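Local coordinates for protein transcription factor E (Sulfolobus solfataricus, PDB 1Q1H) that helps archaeal RNA polymerase start transcription by enhancing TATA-box recognition and polymerase recruitment, this chain being its N-terminal winged helix domain, at residues 4-12 with 21-29; 55-66 with 78-86. All coordinates share one frame; numbering follows the deposited sequence.

Contact 1. Residues 4-12 with 21-29; sequences AEDLFINLA and IDVLRILLD
Helices 7-12 and 21-29 run nearly antiparallel, their axes 10.1 Å apart at closest approach and 159° between their directions, so that Ile9 lies opposite Ile21 and Glu5 opposite Leu28. The side chains form an apolar strip, with charged groups at one border. Phe8 lies across Leu24, and the ring atom Phe8 CE2 sits 3.5 Å from Leu24 CD2. Its CB already faces the second helix, and a chi1 of -168° sets the ring beside the carbonyl carbon, where CD2 and CE2 meet Leu24. Leu28 comes to the same ring from another direction: its CD1 meets the ring edge, 3.7 Å from Phe8 CD2 and near the ring plane. The same methyl also rests against Ile9, the two side chains overlapping head to tail. Ile9 CG2 points on toward the C-terminal end of its helix and meets Ile21 CG2 at 3.6 Å. One turn on, Ala12 CB packs on Ile21 CD1 at 3.6 Å and marks the far end of the apolar strip. Polar atoms gather beside Leu28. Glu5 reaches along it with an extended chain, and its OE1 makes a long salt bridge of 3.7 Å to Arg25 NH1, with the carboxylate and guanidinium planes 74° apart. Asp29 holds the other terminal nitrogen, NH2, through OD1; this bridge within the helix probably sets the guanidinium's place in the three-residue network. These first two helices of the winged helix domain thus cohere mainly through a buried apolar seam, and the charges add a looser tie at its partly exposed border.

Contact 2. Residues 55-66 with 78-86; sequences NLLEEQGFVSYR and YYWKPNIDQ
Trp80 and Tyr65 face each other as a non-hydrogen-bonded pair of the antiparallel hairpin. Trp80 is buried, and the opposite segment covers more of it than of any other residue here. Tyr65 CB lies over one face of the indole, 3.3 Å from the centroid of its six-membered ring, in a CH-pi contact only 9° off the normal. Tyr65 CG is held between its backbone N and carbonyl carbon (chi1 69°), which lays the phenol alongside the indole, pointing the same way, with the ring planes at 42°. Tyr78 joins this cluster by offering its ring edge to Tyr65 CD1. At the rim of the indole, Glu58 CG from the end of helix 55-60 comes within 3.8 Å of Trp80 CZ3, near the ring plane.

Backbone bonds hold the strands on both sides of this pair. Ser64 and Lys81 exchange two, and Arg66 and Tyr79 another two. Past the strand end, Asn83 turns back to the first segment: its ND2 donates to Ser64 OG at 2.7 Å, the hydroxyl sitting a little out of the amide plane, while its backbone N makes a weak bond to Phe62 O.

The other face, carrying Ser64, Arg66, Tyr79 and Lys81, is looser. Lys81 extends away, and the Arg66 guanidinium stands at a slant to the Tyr79 ring, NH1 nearest Tyr79 CB and CG and NH2 out over the face; NH1 is salt-bridged to Glu33.

Gly61, with positive phi, is where the chain leaves the helix on its way to the hairpin. Helix 47-60, a short turn and then the two strands are consistent with the recognition-helix position and wing of a winged helix domain, here in the TFE/TFIIE alpha family.

In the fold
From the N terminus, contact 1 closes first: the chain leaves helix 7-13, makes a short connection and returns antiparallel as helix 21-30. Contact 2 opens only afterwards, so the two lie in series, neither nested nor crossed. Between them runs helix 36-41, and helix 47-60 then leads into the hairpin, whose return strand 77-81 closes the second loop before the chain passes to helix 84-87. In space the two contacts touch, their centres about 11 Å apart. Phe62 reaches Phe8 and Ala12, Leu24 packs on Leu57 and Val63, and Pro82 rests on Leu27, joining the N-terminal helix pair to helix 47-60 and the base of the wing.

Contact 1. Residues 4-12 with 21-29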
loop_
_atom_site.group_PDB
_atom_site.type_symbol
_atom_site.label_atom_id
_atom_site.label_comp_id
_atom_site.label_asym_id
_atom_site.label_seq_id
_atom_site.Cartn_x
_atom_site.Cartn_y
_atom_site.Cartn_z
ATOM N N ALA A 4 8.814 8.226 11.182
ATOM C CA ALA A 4 8.439 8.355 9.781
ATOM C C ALA A 4 7.450 7.267 9.350
ATOM O O ALA A 4 6.836 7.372 8.293
ATOM C CB ALA A 4 9.687 8.335 8.895
ATOM N N GLU A 5 7.300 6.218 10.158
ATOM C CA GLU A 5 6.342 5.161 9.829
ATOM C C GLU A 5 5.035 5.598 10.473
ATOM O O GLU A 5 4.103 4.816 10.631
ATOM C CB GLU A 5 6.774 3.799 10.393
ATOM C CG GLU A 5 6.005 2.614 9.801
ATOM C CD GLU A 5 6.207 1.306 10.571
ATOM O OE1 GLU A 5 5.843 1.246 11.768
ATOM O OE2 GLU A 5 6.720 0.328 9.980
ATOM N N ASP A 6 5.000 6.870 10.853
ATOM C CA ASP A 6 3.838 7.492 11.474
ATOM C C ASP A 6 3.609 8.834 10.783
ATOM O O ASP A 6 2.484 9.196 10.460
ATOM C CB ASP A 6 4.073 7.696 12.975
ATOM C CG ASP A 6 3.994 6.394 13.765
ATOM O OD1 ASP A 6 3.018 5.640 13.573
ATOM O OD2 ASP A 6 4.895 6.131 14.587
ATOM N N LEU A 7 4.686 9.571 10.558
ATOM C CA LEU A 7 4.597 10.846 9.866
ATOM C C LEU A 7 4.123 10.498 8.457
ATOM O O LEU A 7 3.816 11.371 7.634
ATOM C CB LEU A 7 5.982 11.505 9.822
ATOM C CG LEU A 7 6.301 12.570 8.768
ATOM C CD1 LEU A 7 5.390 13.778 8.949
ATOM C CD2 LEU A 7 7.778 12.970 8.889
ATOM N N PHE A 8 4.071 9.194 8.204
ATOM C CA PHE A 8 3.657 8.645 6.920
ATOM C C PHE A 8 2.174 8.290 7.020
ATOM O O PHE A 8 1.379 8.659 6.152
ATOM C CB PHE A 8 4.507 7.396 6.603
ATOM C CG PHE A 8 4.388 6.907 5.184
ATOM C CD1 PHE A 8 4.578 7.780 4.109
ATOM C CD2 PHE A 8 4.100 5.569 4.920
ATOM C CE1 PHE A 8 4.484 7.326 2.791
ATOM C CE2 PHE A 8 4.002 5.101 3.608
ATOM C CZ PHE A 8 4.194 5.978 2.544
ATOM N N ILE A 9 1.811 7.589 8.093
ATOM C CA ILE A 9 0.434 7.178 8.328
ATOM C C ILE A 9 -0.420 8.361 8.762
ATOM O O ILE A 9 -1.635 8.252 8.888
ATOM C CB ILE A 9 0.376 6.083 9.410
ATOM C CG1 ILE A 9 1.194 4.876 8.943
ATOM C CG2 ILE A 9 -1.073 5.675 9.685
ATOM C CD1 ILE A 9 1.108 3.676 9.856
ATOM N N ASN A 10 0.230 9.495 8.984
ATOM C CA ASN A 10 -0.444 10.718 9.400
ATOM C C ASN A 10 -0.727 11.576 8.163
ATOM O O ASN A 10 -1.836 12.081 7.985
ATOM C CB ASN A 10 0.438 11.467 10.413
ATOM C CG ASN A 10 -0.153 12.798 10.839
ATOM O OD1 ASN A 10 -1.332 12.885 11.205
ATOM N ND2 ASN A 10 0.670 13.846 10.803
ATOM N N LEU A 11 0.276 11.741 7.308
ATOM C CA LEU A 11 0.095 12.508 6.080
ATOM C C LEU A 11 -0.966 11.806 5.242
ATOM O O LEU A 11 -1.693 12.441 4.479
ATOM C CB LEU A 11 1.403 12.577 5.284
ATOM C CG LEU A 11 2.467 13.578 5.731
ATOM C CD1 LEU A 11 3.803 13.200 5.111
ATOM C CD2 LEU A 11 2.053 14.992 5.322
ATOM N N ALA A 12 -1.040 10.486 5.386
ATOM C CA ALA A 12 -2.022 9.698 4.656
ATOM C C ALA A 12 -3.410 10.116 5.134
ATOM O O ALA A 12 -4.183 10.722 4.385
ATOM C CB ALA A 12 -1.800 8.213 4.916
ATOM N N ILE A 21 -5.560 3.962 5.207
ATOM C CA ILE A 21 -4.488 3.815 6.187
ATOM C C ILE A 21 -4.272 2.368 6.603
ATOM O O ILE A 21 -3.153 1.970 6.917
ATOM C CB ILE A 21 -4.758 4.674 7.443
ATOM C CG1 ILE A 21 -4.242 6.097 7.224
ATOM C CG2 ILE A 21 -4.073 4.069 8.661
ATOM C CD1 ILE A 21 -4.906 6.844 6.095
ATOM N N ASP A 22 -5.340 1.579 6.606
ATOM C CA ASP A 22 -5.238 0.166 6.976
ATOM C C ASP A 22 -4.366 -0.599 5.992
ATOM O O ASP A 22 -3.604 -1.482 6.389
ATOM C CB ASP A 22 -6.624 -0.466 7.022
ATOM C CG ASP A 22 -7.546 0.251 7.977
ATOM O OD1 ASP A 22 -7.344 0.135 9.208
ATOM O OD2 ASP A 22 -8.464 0.944 7.489
ATOM N N VAL A 23 -4.483 -0.255 4.710
ATOM C CA VAL A 23 -3.699 -0.908 3.670
ATOM C C VAL A 23 -2.225 -0.561 3.795
ATOM O O VAL A 23 -1.373 -1.455 3.862
ATOM C CB VAL A 23 -4.196 -0.510 2.256
ATOM C CG1 VAL A 23 -3.051 -0.608 1.242
ATOM C CG2 VAL A 23 -5.348 -1.434 1.835
ATOM N N LEU A 24 -1.933 0.738 3.835
ATOM C CA LEU A 24 -0.557 1.218 3.949
ATOM C C LEU A 24 0.158 0.479 5.070
ATOM O O LEU A 24 1.360 0.232 4.997
ATOM C CB LEU A 24 -0.541 2.718 4.233
ATOM C CG LEU A 24 0.721 3.477 3.829
ATOM C CD1 LEU A 24 0.943 3.301 2.345
ATOM C CD2 LEU A 24 0.591 4.965 4.174
ATOM N N ARG A 25 -0.605 0.122 6.099
ATOM C CA ARG A 25 -0.096 -0.591 7.259
ATOM C C ARG A 25 0.569 -1.926 6.930
ATOM O O ARG A 25 1.792 -2.039 7.018
ATOM C CB ARG A 25 -1.227 -0.811 8.267
ATOM C CG ARG A 25 -1.548 0.413 9.116
ATOM C CD ARG A 25 -0.306 0.876 9.858
ATOM N NE ARG A 25 0.321 -0.207 10.610
ATOM C CZ ARG A 25 1.623 -0.283 10.875
ATOM N NH1 ARG A 25 2.454 0.662 10.449
ATOM N NH2 ARG A 25 2.094 -1.308 11.570
ATOM N N ILE A 26 -0.234 -2.930 6.573
ATOM C CA ILE A 26 0.286 -4.259 6.224
ATOM C C ILE A 26 1.578 -4.118 5.421
ATOM O O ILE A 26 2.536 -4.864 5.620
ATOM C CB ILE A 26 -0.709 -5.070 5.344
ATOM C CG1 ILE A 26 -1.956 -5.467 6.138
ATOM C CG2 ILE A 26 -0.019 -6.319 4.821
ATOM C CD1 ILE A 26 -2.763 -4.298 6.669
ATOM N N LEU A 27 1.580 -3.162 4.498
ATOM C CA LEU A 27 2.740 -2.905 3.666
ATOM C C LEU A 27 3.909 -2.530 4.564
ATOM O O LEU A 27 4.917 -3.233 4.604
ATOM C CB LEU A 27 2.443 -1.765 2.677
ATOM C CG LEU A 27 1.525 -2.019 1.472
ATOM C CD1 LEU A 27 1.271 -0.722 0.738
ATOM C CD2 LEU A 27 2.164 -3.023 0.533
ATOM N N LEU A 28 3.763 -1.422 5.293
ATOM C CA LEU A 28 4.814 -0.941 6.196
ATOM C C LEU A 28 5.303 -2.064 7.107
ATOM O O LEU A 28 6.438 -2.037 7.570
ATOM C CB LEU A 28 4.305 0.251 7.032
ATOM C CG LEU A 28 4.066 1.563 6.256
ATOM C CD1 LEU A 28 3.373 2.612 7.106
ATOM C CD2 LEU A 28 5.396 2.099 5.781
ATOM N N ASP A 29 4.440 -3.055 7.328
ATOM C CA ASP A 29 4.741 -4.203 8.178
ATOM C C ASP A 29 5.603 -5.256 7.485
ATOM O O ASP A 29 6.767 -5.457 7.848
ATOM C CB ASP A 29 3.446 -4.884 8.639
ATOM C CG ASP A 29 2.505 -3.940 9.369
ATOM O OD1 ASP A 29 2.955 -3.299 10.343
ATOM O OD2 ASP A 29 1.317 -3.850 8.969
#

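Contact 2. Residues 55-66 with 78-86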
loop_
_atom_site.group_PDB
_atom_site.type_symbol
_atom_site.label_atom_id
_atom_site.label_comp_id
_atom_site.label_asym_id
_atom_site.label_seq_id
_atom_site.Cartn_x
_atom_site.Cartn_y
_atom_site.Cartn_z
ATOM N N ASN A 55 -4.827 2.221 -5.358
ATOM C CA ASN A 55 -4.722 3.257 -6.390
ATOM C C ASN A 55 -4.944 4.671 -5.877
ATOM O O ASN A 55 -4.454 5.618 -6.479
ATOM C CB ASN A 55 -5.692 3.011 -7.551
ATOM C CG ASN A 55 -5.576 1.616 -8.139
ATOM O OD1 ASN A 55 -4.598 0.904 -7.911
ATOM N ND2 ASN A 55 -6.582 1.221 -8.908
ATOM N N LEU A 56 -5.698 4.807 -4.783
ATOM C CA LEU A 56 -5.992 6.111 -4.165
ATOM C C LEU A 56 -4.745 6.693 -3.504
ATOM O O LEU A 56 -4.474 7.883 -3.615
ATOM C CB LEU A 56 -7.097 5.966 -3.114
ATOM C CG LEU A 56 -8.549 6.288 -3.485
ATOM C CD1 LEU A 56 -9.445 5.653 -2.475
ATOM C CD2 LEU A 56 -8.802 7.790 -3.524
ATOM N N LEU A 57 -4.008 5.837 -2.797
ATOM C CA LEU A 57 -2.767 6.213 -2.122
ATOM C C LEU A 57 -1.755 6.458 -3.228
ATOM O O LEU A 57 -1.091 7.496 -3.270
ATOM C CB LEU A 57 -2.267 5.057 -1.250
ATOM C CG LEU A 57 -2.944 4.654 0.063
ATOM C CD1 LEU A 57 -2.864 3.141 0.221
ATOM C CD2 LEU A 57 -2.256 5.336 1.236
ATOM N N GLU A 58 -1.652 5.472 -4.118
ATOM C CA GLU A 58 -0.739 5.512 -5.254
ATOM C C GLU A 58 -0.822 6.875 -5.902
ATOM O O GLU A 58 0.188 7.505 -6.174
ATOM C CB GLU A 58 -1.109 4.412 -6.256
ATOM C CG GLU A 58 -0.290 4.385 -7.543
ATOM C CD GLU A 58 -0.644 5.519 -8.493
ATOM O OE1 GLU A 58 -1.842 5.690 -8.809
ATOM O OE2 GLU A 58 0.275 6.239 -8.932
ATOM N N GLU A 59 -2.042 7.329 -6.126
ATOM C CA GLU A 59 -2.295 8.629 -6.733
ATOM C C GLU A 59 -1.640 9.748 -5.934
ATOM O O GLU A 59 -1.156 10.720 -6.506
ATOM C CB GLU A 59 -3.803 8.852 -6.811
ATOM C CG GLU A 59 -4.233 10.248 -7.125
ATOM C CD GLU A 59 -5.662 10.484 -6.680
ATOM O OE1 GLU A 59 -5.911 10.455 -5.449
ATOM O OE2 GLU A 59 -6.535 10.689 -7.552
ATOM N N GLN A 60 -1.624 9.612 -4.613
ATOM C CA GLN A 60 -1.022 10.628 -3.758
ATOM C C GLN A 60 0.476 10.425 -3.629
ATOM O O GLN A 60 1.229 11.393 -3.473
ATOM C CB GLN A 60 -1.666 10.609 -2.378
ATOM C CG GLN A 60 -3.160 10.769 -2.451
ATOM C CD GLN A 60 -3.552 11.977 -3.254
ATOM O OE1 GLN A 60 -4.523 11.949 -4.005
ATOM N NE2 GLN A 60 -2.800 13.055 -3.100
ATOM N N GLY A 61 0.903 9.165 -3.689
ATOM C CA GLY A 61 2.320 8.865 -3.606
ATOM C C GLY A 61 2.769 8.198 -2.326
ATOM O O GLY A 61 3.902 8.400 -1.891
ATOM N N PHE A 62 1.892 7.396 -1.729
ATOM C CA PHE A 62 2.225 6.699 -0.492
ATOM C C PHE A 62 2.556 5.268 -0.822
ATOM O O PHE A 62 2.847 4.466 0.060
ATOM C CB PHE A 62 1.056 6.738 0.498
ATOM C CG PHE A 62 0.745 8.112 1.015
ATOM C CD1 PHE A 62 0.085 9.036 0.217
ATOM C CD2 PHE A 62 1.137 8.489 2.283
ATOM C CE1 PHE A 62 -0.177 10.316 0.677
ATOM C CE2 PHE A 62 0.880 9.762 2.754
ATOM C CZ PHE A 62 0.222 10.679 1.950
ATOM N N VAL A 63 2.512 4.960 -2.111
ATOM C CA VAL A 63 2.802 3.623 -2.608
ATOM C C VAL A 63 3.158 3.700 -4.095
ATOM O O VAL A 63 2.745 4.622 -4.798
ATOM C CB VAL A 63 1.559 2.677 -2.406
ATOM C CG1 VAL A 63 1.659 1.486 -3.312
ATOM C CG2 VAL A 63 1.480 2.178 -0.949
ATOM N N SER A 64 3.950 2.741 -4.562
ATOM C CA SER A 64 4.336 2.653 -5.975
ATOM C C SER A 64 4.181 1.202 -6.376
ATOM O O SER A 64 4.371 0.313 -5.553
ATOM C CB SER A 64 5.795 3.078 -6.184
ATOM O OG SER A 64 5.927 4.490 -6.258
ATOM N N TYR A 65 3.832 0.951 -7.627
ATOM C CA TYR A 65 3.686 -0.430 -8.081
ATOM C C TYR A 65 4.616 -0.771 -9.251
ATOM O O TYR A 65 5.292 0.090 -9.812
ATOM C CB TYR A 65 2.225 -0.717 -8.480
ATOM C CG TYR A 65 1.768 -0.009 -9.736
ATOM C CD1 TYR A 65 1.845 -0.631 -10.979
ATOM C CD2 TYR A 65 1.286 1.292 -9.681
ATOM C CE1 TYR A 65 1.450 0.028 -12.140
ATOM C CE2 TYR A 65 0.891 1.959 -10.821
ATOM C CZ TYR A 65 0.971 1.327 -12.050
ATOM O OH TYR A 65 0.546 1.999 -13.176
ATOM N N ARG A 66 4.636 -2.048 -9.600
ATOM C CA ARG A 66 5.437 -2.551 -10.703
ATOM C C ARG A 66 4.731 -3.789 -11.250
ATOM O O ARG A 66 4.491 -4.752 -10.513
ATOM C CB ARG A 66 6.853 -2.908 -10.226
ATOM C CG ARG A 66 7.186 -4.402 -10.155
ATOM C CD ARG A 66 8.695 -4.608 -10.026
ATOM N NE ARG A 66 9.099 -6.005 -9.864
ATOM C CZ ARG A 66 8.569 -6.834 -8.969
ATOM N NH1 ARG A 66 7.606 -6.412 -8.171
ATOM N NH2 ARG A 66 9.023 -8.073 -8.846
ATOM N N TYR A 78 0.937 -6.989 -10.647
ATOM C CA TYR A 78 1.327 -5.706 -10.089
ATOM C C TYR A 78 1.790 -5.953 -8.671
ATOM O O TYR A 78 1.170 -6.731 -7.943
ATOM C CB TYR A 78 0.149 -4.737 -10.044
ATOM C CG TYR A 78 -0.398 -4.355 -11.390
ATOM C CD1 TYR A 78 -1.169 -5.238 -12.121
ATOM C CD2 TYR A 78 -0.165 -3.090 -11.920
ATOM C CE1 TYR A 78 -1.705 -4.868 -13.352
ATOM C CE2 TYR A 78 -0.694 -2.713 -13.146
ATOM C CZ TYR A 78 -1.463 -3.604 -13.853
ATOM O OH TYR A 78 -1.999 -3.240 -15.063
ATOM N N TYR A 79 2.887 -5.310 -8.285
ATOM C CA TYR A 79 3.383 -5.450 -6.930
ATOM C C TYR A 79 3.461 -4.075 -6.304
ATOM O O TYR A 79 3.897 -3.113 -6.930
ATOM C CB TYR A 79 4.748 -6.121 -6.902
ATOM C CG TYR A 79 4.702 -7.606 -7.157
ATOM C CD1 TYR A 79 4.584 -8.113 -8.453
ATOM C CD2 TYR A 79 4.807 -8.509 -6.105
ATOM C CE1 TYR A 79 4.581 -9.485 -8.692
ATOM C CE2 TYR A 79 4.802 -9.886 -6.331
ATOM C CZ TYR A 79 4.691 -10.367 -7.625
ATOM O OH TYR A 79 4.704 -11.724 -7.843
ATOM N N TRP A 80 3.022 -3.981 -5.060
ATOM C CA TRP A 80 3.024 -2.707 -4.372
ATOM C C TRP A 80 4.081 -2.611 -3.291
ATOM O O TRP A 80 4.487 -3.617 -2.701
ATOM C CB TRP A 80 1.632 -2.452 -3.795
ATOM C CG TRP A 80 0.606 -2.555 -4.854
ATOM C CD1 TRP A 80 0.019 -3.695 -5.323
ATOM C CD2 TRP A 80 0.118 -1.488 -5.670
ATOM N NE1 TRP A 80 -0.807 -3.401 -6.389
ATOM C CE2 TRP A 80 -0.763 -2.052 -6.619
ATOM C CE3 TRP A 80 0.342 -0.110 -5.691
ATOM C CZ2 TRP A 80 -1.417 -1.289 -7.572
ATOM C CZ3 TRP A 80 -0.310 0.649 -6.636
ATOM C CH2 TRP A 80 -1.181 0.059 -7.567
ATOM N N LYS A 81 4.526 -1.386 -3.045
ATOM C CA LYS A 81 5.532 -1.122 -2.036
ATOM C C LYS A 81 5.206 0.268 -1.511
ATOM O O LYS A 81 4.543 1.047 -2.203
ATOM C CB LYS A 81 6.924 -1.137 -2.684
ATOM C CG LYS A 81 8.076 -1.543 -1.767
ATOM C CD LYS A 81 9.393 -1.634 -2.539
ATOM C CE LYS A 81 10.597 -1.870 -1.616
ATOM N NZ LYS A 81 11.907 -1.889 -2.355
ATOM N N PRO A 82 5.621 0.582 -0.268
ATOM C CA PRO A 82 5.389 1.885 0.361
ATOM C C PRO A 82 6.515 2.851 -0.011
ATOM O O PRO A 82 7.686 2.557 0.227
ATOM C CB PRO A 82 5.408 1.559 1.849
ATOM C CG PRO A 82 5.095 0.119 1.910
ATOM C CD PRO A 82 5.873 -0.429 0.765
ATOM N N ASN A 83 6.177 4.001 -0.585
ATOM C CA ASN A 83 7.204 4.965 -0.969
ATOM C C ASN A 83 7.783 5.745 0.214
ATOM O O ASN A 83 8.129 6.923 0.077
ATOM C CB ASN A 83 6.649 5.947 -2.005
ATOM C CG ASN A 83 6.190 5.253 -3.269
ATOM O OD1 ASN A 83 6.563 4.104 -3.519
ATOM N ND2 ASN A 83 5.390 5.946 -4.081
ATOM N N ILE A 84 7.913 5.093 1.366
ATOM C CA ILE A 84 8.450 5.774 2.530
ATOM C C ILE A 84 9.928 6.208 2.388
ATOM O O ILE A 84 10.280 7.337 2.731
ATOM C CB ILE A 84 8.273 4.916 3.783
ATOM C CG1 ILE A 84 8.852 5.649 4.998
ATOM C CG2 ILE A 84 8.893 3.562 3.563
ATOM C CD1 ILE A 84 8.586 4.958 6.327
ATOM N N ASP A 85 10.794 5.327 1.890
ATOM C CA ASP A 85 12.195 5.685 1.704
ATOM C C ASP A 85 12.263 6.978 0.905
ATOM O O ASP A 85 13.154 7.801 1.110
ATOM C CB ASP A 85 12.941 4.587 0.944
ATOM C CG ASP A 85 13.809 3.729 1.848
ATOM O OD1 ASP A 85 14.703 4.287 2.525
ATOM O OD2 ASP A 85 13.602 2.496 1.878
ATOM N N GLN A 86 11.324 7.154 -0.018
ATOM C CA GLN A 86 11.289 8.372 -0.824
ATOM C C GLN A 86 10.855 9.526 0.085
ATOM O O GLN A 86 11.146 10.694 -0.188
ATOM C CB GLN A 86 10.319 8.210 -2.008
ATOM C CG GLN A 86 10.810 7.228 -3.083
ATOM C CD GLN A 86 9.785 6.952 -4.189
ATOM O OE1 GLN A 86 9.313 7.864 -4.871
ATOM N NE2 GLN A 86 9.450 5.680 -4.371
#